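Local atomic coordinates of glutathione S-transferase (Lodderomyces elongisporus, PDB entry 4IVF), a protein that binds two glutathione molecules per subunit and, as a member of the glutathione S-transferase superfamily, probably transfers glutathione to or from other substrates. Residues Q35-D38 against N42-K45; K9-P14 against D47-L52. One frame throughout, in Å; residues are numbered along the deposited sequence.

Contact 1: Q35-D38 against N42-K45; sequences QKFD and NETK. With GSH (glutathione), chain U.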
# COMPACT_ATOMS: atom_id res chain seq x y z
N GLN F 35 16.78 11.30 12.20
CA GLN F 35 16.40 11.38 13.60
C GLN F 35 15.74 10.07 13.97
O GLN F 35 14.68 9.73 13.44
CB GLN F 35 15.45 12.56 13.88
CG GLN F 35 14.93 12.57 15.31
CD GLN F 35 14.13 13.83 15.66
OE1 GLN F 35 14.38 14.92 15.13
NE2 GLN F 35 13.16 13.67 16.55
N LYS F 36 16.35 9.32 14.88
CA LYS F 36 15.86 8.00 15.21
C LYS F 36 14.80 7.96 16.31
O LYS F 36 14.73 8.85 17.16
CB LYS F 36 17.02 7.04 15.52
CG LYS F 36 18.04 7.55 16.50
CD LYS F 36 19.35 6.79 16.33
CE LYS F 36 20.33 7.09 17.45
NZ LYS F 36 19.87 6.50 18.73
N PHE F 37 13.96 6.94 16.27
CA PHE F 37 12.95 6.74 17.30
C PHE F 37 13.18 5.41 18.00
O PHE F 37 13.51 4.40 17.34
CB PHE F 37 11.54 6.73 16.70
CG PHE F 37 11.08 8.08 16.21
CD1 PHE F 37 11.65 8.66 15.09
CD2 PHE F 37 10.07 8.76 16.88
CE1 PHE F 37 11.22 9.91 14.65
CE2 PHE F 37 9.64 10.00 16.45
CZ PHE F 37 10.22 10.57 15.33
N ASP F 38 13.01 5.42 19.32
CA ASP F 38 12.97 4.22 20.13
C ASP F 38 11.54 3.71 20.26
O ASP F 38 10.75 4.23 21.07
CB ASP F 38 13.53 4.51 21.52
CG ASP F 38 13.74 3.25 22.36
OD1 ASP F 38 13.06 2.22 22.10
OD2 ASP F 38 14.58 3.28 23.27
N ASN F 42 7.61 3.88 22.74
CA ASN F 42 6.43 4.49 22.11
C ASN F 42 6.64 5.92 21.64
O ASN F 42 5.73 6.75 21.75
CB ASN F 42 5.24 4.43 23.06
CG ASN F 42 4.18 3.47 22.59
OD1 ASN F 42 3.13 3.88 22.10
ND2 ASN F 42 4.46 2.17 22.71
N GLU F 43 7.83 6.20 21.13
CA GLU F 43 8.20 7.55 20.71
C GLU F 43 7.46 8.07 19.48
O GLU F 43 7.33 9.28 19.32
CB GLU F 43 9.73 7.68 20.53
CG GLU F 43 10.51 7.50 21.83
CD GLU F 43 12.00 7.82 21.71
OE1 GLU F 43 12.48 8.09 20.58
OE2 GLU F 43 12.69 7.82 22.75
N THR F 44 6.97 7.17 18.61
CA THR F 44 6.23 7.62 17.42
C THR F 44 4.81 8.06 17.76
O THR F 44 4.07 8.52 16.89
CB THR F 44 6.14 6.54 16.31
OG1 THR F 44 5.31 5.47 16.76
CG2 THR F 44 7.52 6.02 15.93
N LYS F 45 4.41 7.91 19.02
CA LYS F 45 3.09 8.33 19.46
C LYS F 45 3.10 9.65 20.24
O LYS F 45 2.06 10.09 20.74
CB LYS F 45 2.43 7.23 20.28
CG LYS F 45 2.27 5.91 19.55
CD LYS F 45 1.28 6.01 18.40
CE LYS F 45 1.22 4.68 17.65
NZ LYS F 45 0.44 4.77 16.37
N1 GSH U . 2.40 1.41 6.20
CA1 GSH U . 3.54 1.98 6.85
C1 GSH U . 4.60 2.27 5.88
O11 GSH U . 5.29 3.30 5.99
O12 GSH U . 4.83 1.48 4.94
CB1 GSH U . 4.05 1.04 7.93
CG1 GSH U . 4.92 1.81 8.84
CD1 GSH U . 5.34 1.04 10.09
OE1 GSH U . 4.94 -0.10 10.34
N2 GSH U . 6.29 1.70 11.05
CA2 GSH U . 6.68 0.99 12.25
C2 GSH U . 6.32 1.84 13.44
O2 GSH U . 6.52 3.06 13.40
CB2 GSH U . 8.13 0.76 12.21
SG2 GSH U . 8.56 -0.21 10.80
N3 GSH U . 5.74 1.23 14.63
CA3 GSH U . 5.41 2.08 15.77
C3 GSH U . 4.03 1.87 16.24
O31 GSH U . 3.15 1.40 15.48
O32 GSH U . 3.74 2.19 17.42
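Glu43 reaches back across a tight loop to Asp38 and Phe37, closing the turn that leaves strand 32-36 of the thioredoxin-like domain and enters the short 3-10 turn 43-45 beside the glutathione pocket. The single hydrogen bond between the two segments runs from Asp38 N to Glu43 OE1, 3.0 Å long and almost straight at the hydrogen (173°). The amide comes from above the carboxylate plane, 73° out of it, while the other oxygen, OE2, lies alongside Asp38 CB. With CD anti to CA, the glutamate runs along the backbone of Asp38, its CG 3.4 Å from Asp38 O. Asp38 turns its own carboxylate elsewhere, CG anti to the backbone N (chi1 -170°), and OD1 is hydrogen-bonded to Ser40 OG; its OD2 lies 4.9 Å from Glu43 OE2, a probably unfavourable proximity of like charges that the long, weak ion pair of OD2 with Lys41 NZ may partly offset.

On the buried side of the turn, the Phe37 ring presents an edge to the backbone of Glu43, with CD2 3.7 Å from Glu43 O, and the same CD2 meets Glu43 CB. The Thr44 methyl CG2 approaches this ring obliquely, 3.9 Å from Phe37 CD2. Farther out, Ile58 touches both Phe37 and Thr44, and Phe49 of helix 47-52 meets the Phe37 ring, so the turn is packed against pocket and helix alike.

The two branches of Thr44 divide the work: CG2 packs on Phe37, whereas OG1 is hydrogen-bonded to Gly56 O and lies near the glycine end of glutathione. Lys45 borders that end through its aliphatic chain, while NZ makes weak hydrogen bonds to Asn55 O and Gly56 O. Of the two segments, Thr44 comes nearest to the ligand, its OG1 3.5 Å from glutathione CA3.

Contact 2: K9-P14 against D47-L52; sequences KLYTAP and DWFVKL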
# COMPACT_ATOMS: atom_id res chain seq x y z
N LYS F 9 15.10 15.51 5.75
CA LYS F 9 15.06 14.99 7.11
C LYS F 9 14.28 13.69 7.13
O LYS F 9 13.13 13.63 6.67
CB LYS F 9 14.46 16.01 8.09
CG LYS F 9 14.34 15.50 9.53
CD LYS F 9 15.60 15.76 10.38
CE LYS F 9 15.23 15.83 11.87
NZ LYS F 9 16.38 16.08 12.82
N LEU F 10 14.91 12.64 7.66
CA LEU F 10 14.31 11.32 7.74
C LEU F 10 14.03 10.93 9.19
O LEU F 10 14.95 10.79 9.99
CB LEU F 10 15.23 10.28 7.09
CG LEU F 10 14.79 8.83 7.22
CD1 LEU F 10 13.42 8.62 6.57
CD2 LEU F 10 15.83 7.89 6.60
N TYR F 11 12.75 10.77 9.51
CA TYR F 11 12.33 10.27 10.82
C TYR F 11 12.20 8.77 10.67
O TYR F 11 11.38 8.27 9.90
CB TYR F 11 11.00 10.90 11.25
CG TYR F 11 11.09 12.42 11.37
CD1 TYR F 11 11.69 13.00 12.48
CD2 TYR F 11 10.60 13.25 10.38
CE1 TYR F 11 11.80 14.37 12.59
CE2 TYR F 11 10.70 14.64 10.49
CZ TYR F 11 11.29 15.19 11.61
OH TYR F 11 11.41 16.56 11.75
N THR F 12 13.04 8.03 11.39
CA THR F 12 13.11 6.61 11.14
C THR F 12 13.58 5.81 12.35
O THR F 12 13.83 6.36 13.42
CB THR F 12 14.01 6.32 9.92
OG1 THR F 12 13.91 4.94 9.56
CG2 THR F 12 15.46 6.70 10.20
N ALA F 13 13.69 4.49 12.14
CA ALA F 13 14.16 3.55 13.14
C ALA F 13 14.74 2.36 12.37
O ALA F 13 14.37 2.15 11.21
CB ALA F 13 13.01 3.10 14.05
N PRO F 14 15.62 1.57 13.00
CA PRO F 14 16.23 0.45 12.27
C PRO F 14 15.24 -0.70 12.06
O PRO F 14 15.19 -1.64 12.86
CB PRO F 14 17.40 0.04 13.17
CG PRO F 14 17.01 0.51 14.53
CD PRO F 14 16.17 1.72 14.36
N ASP F 47 3.04 13.60 20.96
CA ASP F 47 2.14 14.61 20.37
C ASP F 47 2.77 15.34 19.19
O ASP F 47 2.13 15.51 18.14
CB ASP F 47 1.67 15.63 21.42
CG ASP F 47 0.74 15.02 22.47
OD1 ASP F 47 -0.03 14.09 22.13
OD2 ASP F 47 0.77 15.48 23.63
N TRP F 48 4.01 15.77 19.36
CA TRP F 48 4.69 16.55 18.33
C TRP F 48 4.81 15.81 16.99
O TRP F 48 4.76 16.43 15.93
CB TRP F 48 6.08 16.97 18.81
CG TRP F 48 7.07 15.86 18.81
CD1 TRP F 48 7.36 15.03 19.85
CD2 TRP F 48 7.90 15.45 17.72
NE1 TRP F 48 8.33 14.13 19.48
CE2 TRP F 48 8.67 14.36 18.17
CE3 TRP F 48 8.06 15.89 16.40
CZ2 TRP F 48 9.60 13.71 17.35
CZ3 TRP F 48 8.98 15.25 15.59
CH2 TRP F 48 9.74 14.17 16.07
N PHE F 49 4.96 14.49 17.04
CA PHE F 49 5.18 13.71 15.81
C PHE F 49 3.87 13.33 15.11
O PHE F 49 3.80 13.27 13.88
CB PHE F 49 6.00 12.45 16.09
CG PHE F 49 6.33 11.66 14.85
CD1 PHE F 49 7.22 12.17 13.91
CD2 PHE F 49 5.75 10.43 14.62
CE1 PHE F 49 7.52 11.46 12.75
CE2 PHE F 49 6.05 9.70 13.46
CZ PHE F 49 6.93 10.22 12.52
N VAL F 50 2.85 13.09 15.92
CA VAL F 50 1.52 12.80 15.44
C VAL F 50 0.93 14.01 14.70
O VAL F 50 0.11 13.84 13.79
CB VAL F 50 0.63 12.30 16.60
CG1 VAL F 50 -0.85 12.26 16.22
CG2 VAL F 50 1.10 10.93 17.04
N LYS F 51 1.35 15.22 15.07
CA LYS F 51 0.96 16.41 14.31
C LYS F 51 1.53 16.38 12.90
O LYS F 51 0.88 16.83 11.95
CB LYS F 51 1.42 17.70 15.00
CG LYS F 51 0.73 17.99 16.32
CD LYS F 51 1.20 19.32 16.88
CE LYS F 51 1.02 19.36 18.38
NZ LYS F 51 1.98 20.31 19.01
N LEU F 52 2.74 15.85 12.76
CA LEU F 52 3.39 15.73 11.45
C LEU F 52 2.81 14.55 10.70
O LEU F 52 2.57 14.62 9.50
CB LEU F 52 4.89 15.54 11.61
CG LEU F 52 5.63 16.73 12.20
CD1 LEU F 52 7.11 16.39 12.44
CD2 LEU F 52 5.48 17.93 11.27
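Tyr11 projects from strand 8-12 toward helix 47-52, where Trp48, Phe49 and Leu52 receive it; the three aromatic residues form a cluster between the sheet of the thioredoxin-like domain and a short helix packed on it. The axes of strand and helix cross at 118° and stay 12.4 Å apart at closest approach, a gap bridged here by aromatic side chains.

Followed outward, the tyrosine first meets Phe49. Its CB lies 3.8 Å from Phe49 CE1, and CG is nearly as close to the same atom. The two side chains run alongside in opposite senses, and the Phe49 ring turns an edge toward the Tyr11 face in an offset edge-to-face pair, centroids 5.8 Å apart and planes at 62°. With chi1 at -176°, Phe49 CG stands across the CA-CB bond from the amide nitrogen, which carries the ring off the helix toward the strand.

Farther along the ring, CE1 of Tyr11 meets CH2 of Trp48 at 4.0 Å. The six-membered ring of the indole also directs its edge at the tyrosine face, again offset, with centroids 6.0 Å apart; one face of the indole is covered by Phe49 CB, lying over its centre at 3.7 Å. The pyrrole side of Trp48 is held separately, NE1 hydrogen-bonded to Glu46 OE1 just before the helix.

Beyond these rings, Phe37 touches Tyr11, Gln35 of the neighbouring strand touches Tyr11 and Trp48, and at the other flank Thr60 of strand 60-63 packs on Phe49. The helix also faces the dimer partner, for Val50 O accepts a hydrogen bond from Arg160 NH2 of the second subunit. Last along the tyrosine, the hydroxyl OH has a loose approach from Leu52 CD1, 4.4 Å away.

Overall arrangement
Contact 1 is nested within the chain loop that contact 2 closes, and the two centres lie about 7 Å apart. Strands 32-36 and 8-12 are parallel neighbours in the same sheet, joined by backbone bonds such as Gln35 N to Leu10 O, 2.9 Å. Both contacts are partly buried. Contact 1 combines a polar turn, a carboxylate bonded to a backbone amide, with a small apolar inner side and a border on glutathione. Contact 2 has no hydrogen bond between its segments and relies on aromatic edges and apolar carbons. Phe37 and Phe49 join the two apolar regions.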